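HTH cro/C1-type domain-containing protein (Pseudomonas aeruginosa PAO1, PDB 7CSY) is the antitoxin HigA, a helix-turn-helix protein that binds the promoter DNA of the higBA operon. Local coordinates at a contact of chain A with DNA. Sequence-based numbering; all coordinates share one arbitrary frame.

A contact of chain A with DNA. Residues 28, 37-39, 42. With nucleotides of chain B; nucleotides of chain C.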
# COMPACT_ATOMS: atom_id res chain seq x y z
N ALA A 28 12.69 -9.76 -7.57
CA ALA A 28 13.88 -8.91 -7.60
C ALA A 28 14.59 -8.98 -8.94
O ALA A 28 15.12 -7.97 -9.42
CB ALA A 28 14.85 -9.31 -6.49
N SER A 37 12.89 -0.06 -9.57
CA SER A 37 13.23 -0.45 -8.21
C SER A 37 12.47 -1.72 -7.80
O SER A 37 11.39 -2.02 -8.32
CB SER A 37 12.91 0.69 -7.25
OG SER A 37 11.51 0.88 -7.19
N ALA A 38 13.04 -2.46 -6.85
CA ALA A 38 12.43 -3.74 -6.46
C ALA A 38 11.01 -3.60 -5.91
O ALA A 38 10.17 -4.45 -6.25
CB ALA A 38 13.34 -4.48 -5.47
N PRO A 39 10.67 -2.60 -5.08
CA PRO A 39 9.27 -2.48 -4.65
C PRO A 39 8.29 -2.29 -5.81
O PRO A 39 7.11 -2.63 -5.66
CB PRO A 39 9.28 -1.26 -3.72
CG PRO A 39 10.71 -1.15 -3.26
CD PRO A 39 11.52 -1.56 -4.46
N ASN A 42 7.69 -5.88 -6.85
CA ASN A 42 7.16 -6.66 -5.74
C ASN A 42 5.75 -6.22 -5.36
O ASN A 42 4.90 -7.05 -5.04
CB ASN A 42 8.09 -6.60 -4.52
CG ASN A 42 7.86 -7.77 -3.57
OD1 ASN A 42 7.87 -8.93 -3.99
ND2 ASN A 42 7.63 -7.46 -2.30
P DC B 10 18.60 -11.32 -5.68
OP1 DC B 10 18.13 -12.14 -6.82
OP2 DC B 10 18.90 -9.87 -5.82
O5' DC B 10 17.52 -11.53 -4.53
C5' DC B 10 17.17 -12.85 -4.15
C4' DC B 10 15.98 -12.83 -3.22
O4' DC B 10 16.36 -12.30 -1.92
C3' DC B 10 14.81 -11.99 -3.71
O3' DC B 10 13.63 -12.75 -3.60
C2' DC B 10 14.82 -10.76 -2.77
C1' DC B 10 15.47 -11.31 -1.51
N1 DC B 10 16.27 -10.28 -0.73
C2 DC B 10 15.96 -10.04 0.62
O2 DC B 10 15.02 -10.65 1.13
N3 DC B 10 16.70 -9.13 1.32
C4 DC B 10 17.71 -8.50 0.72
N4 DC B 10 18.41 -7.61 1.44
C5 DC B 10 18.05 -8.74 -0.64
C6 DC B 10 17.31 -9.64 -1.32
P DT B 11 12.21 -12.13 -3.97
OP1 DT B 11 11.25 -13.21 -4.28
OP2 DT B 11 12.47 -11.04 -4.94
O5' DT B 11 11.73 -11.48 -2.59
C5' DT B 11 11.19 -12.31 -1.58
C4' DT B 11 10.78 -11.50 -0.39
O4' DT B 11 11.89 -10.67 0.04
C3' DT B 11 9.61 -10.54 -0.63
O3' DT B 11 8.68 -10.75 0.40
C2' DT B 11 10.26 -9.14 -0.57
C1' DT B 11 11.42 -9.40 0.39
N1 DT B 11 12.56 -8.45 0.30
C2 DT B 11 12.99 -7.84 1.44
O2 DT B 11 12.46 -8.01 2.53
N3 DT B 11 14.06 -6.99 1.28
C4 DT B 11 14.74 -6.72 0.12
O4 DT B 11 15.70 -5.94 0.08
C5 DT B 11 14.25 -7.40 -1.05
C7 DT B 11 14.91 -7.17 -2.38
C6 DT B 11 13.20 -8.23 -0.91
P DT B 12 7.18 -10.21 0.29
OP1 DT B 12 6.34 -11.17 1.04
OP2 DT B 12 6.86 -9.93 -1.13
O5' DT B 12 7.25 -8.84 1.10
C5' DT B 12 7.85 -8.84 2.35
C4' DT B 12 7.97 -7.46 2.92
O4' DT B 12 9.27 -6.91 2.57
C3' DT B 12 6.95 -6.42 2.43
O3' DT B 12 6.78 -5.52 3.45
C2' DT B 12 7.74 -5.72 1.34
C1' DT B 12 9.06 -5.60 2.08
N1 DT B 12 10.20 -5.19 1.25
C2 DT B 12 11.24 -4.51 1.84
O2 DT B 12 11.28 -4.23 3.02
N3 DT B 12 12.24 -4.16 1.00
C4 DT B 12 12.31 -4.40 -0.36
O4 DT B 12 13.26 -4.04 -1.02
C5 DT B 12 11.19 -5.12 -0.92
C7 DT B 12 11.15 -5.45 -2.38
C6 DT B 12 10.20 -5.47 -0.10
P DA B 13 5.37 -5.23 4.15
OP1 DA B 13 4.47 -6.40 4.14
OP2 DA B 13 4.84 -3.99 3.58
O5' DA B 13 5.91 -5.01 5.64
C5' DA B 13 5.41 -4.04 6.40
C4' DA B 13 6.44 -3.01 6.82
O4' DA B 13 7.62 -3.00 5.98
C3' DA B 13 5.88 -1.61 6.81
O3' DA B 13 5.96 -1.11 8.08
C2' DA B 13 6.73 -0.82 5.81
C1' DA B 13 7.99 -1.65 5.67
N9 DA B 13 8.56 -1.60 4.30
C8 DA B 13 8.09 -2.24 3.18
N7 DA B 13 8.81 -2.03 2.09
C5 DA B 13 9.82 -1.19 2.53
C6 DA B 13 10.91 -0.60 1.86
N6 DA B 13 11.16 -0.78 0.57
N1 DA B 13 11.73 0.19 2.57
C2 DA B 13 11.48 0.38 3.87
N3 DA B 13 10.49 -0.12 4.62
C4 DA B 13 9.68 -0.90 3.87
P DT C 17 16.87 5.45 -6.68
OP1 DT C 17 17.96 6.31 -7.16
OP2 DT C 17 16.91 3.99 -6.96
O5' DT C 17 16.74 5.68 -5.10
C5' DT C 17 16.39 6.97 -4.58
C4' DT C 17 16.38 6.94 -3.06
O4' DT C 17 15.15 6.32 -2.59
C3' DT C 17 17.52 6.14 -2.42
O3' DT C 17 18.13 6.94 -1.42
C2' DT C 17 16.85 4.88 -1.85
C1' DT C 17 15.44 5.39 -1.57
N1 DT C 17 14.34 4.33 -1.60
C2 DT C 17 13.43 4.31 -0.57
O2 DT C 17 13.48 5.06 0.38
N3 DT C 17 12.43 3.38 -0.69
C4 DT C 17 12.26 2.48 -1.72
O4 DT C 17 11.34 1.67 -1.74
C5 DT C 17 13.24 2.55 -2.78
C7 DT C 17 13.14 1.62 -3.94
C6 DT C 17 14.22 3.47 -2.67
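Helix 38-45, the recognition helix of the helix-turn-helix motif, lies with its N-terminal turn in the major groove, while the start of helix 27-34, the first helix of the motif, meets the backbone of chain B. One thymine methyl on each strand, C7 of DT12 of chain B and C7 of DT17 of chain C, both on the major-groove side of paired bases, is touched by aliphatic carbons of the protein. The DT12 methyl is met by two carbons from successive turns of the helix, CB of Ala38 at 3.9 Å and CB of Asn42. On the opposite strand, C7 of DT17 meets CB of Ser37 at 3.5 Å and CD of Pro39 at 3.6 Å. The Pro39 ring points its CG at the same base, 3.3 Å from the carbonyl oxygen O4 of DT17, a van der Waals contact. Asn42 extends with CG anti to its backbone N (chi1 -159°), which carries the amide to the phosphate of DT12. There ND2 donates to OP2 at 2.8 Å (154° at H), the oxygen lying 8° out of the amide plane; OD1 of Asn42 also comes within 3.2 Å of this OP2, a repulsive pair of acceptors. One phosphate earlier, the backbone N of Ala28 donates to OP2 of DT11 at 2.9 Å; this N belongs to the first turn of its helix, whose dipole may strengthen the bond. The two phosphate bonds, one from each helix, are likely to steady the recognition helix in the groove, and the methyl contacts plausibly let HigA favour thymines at these promoter positions.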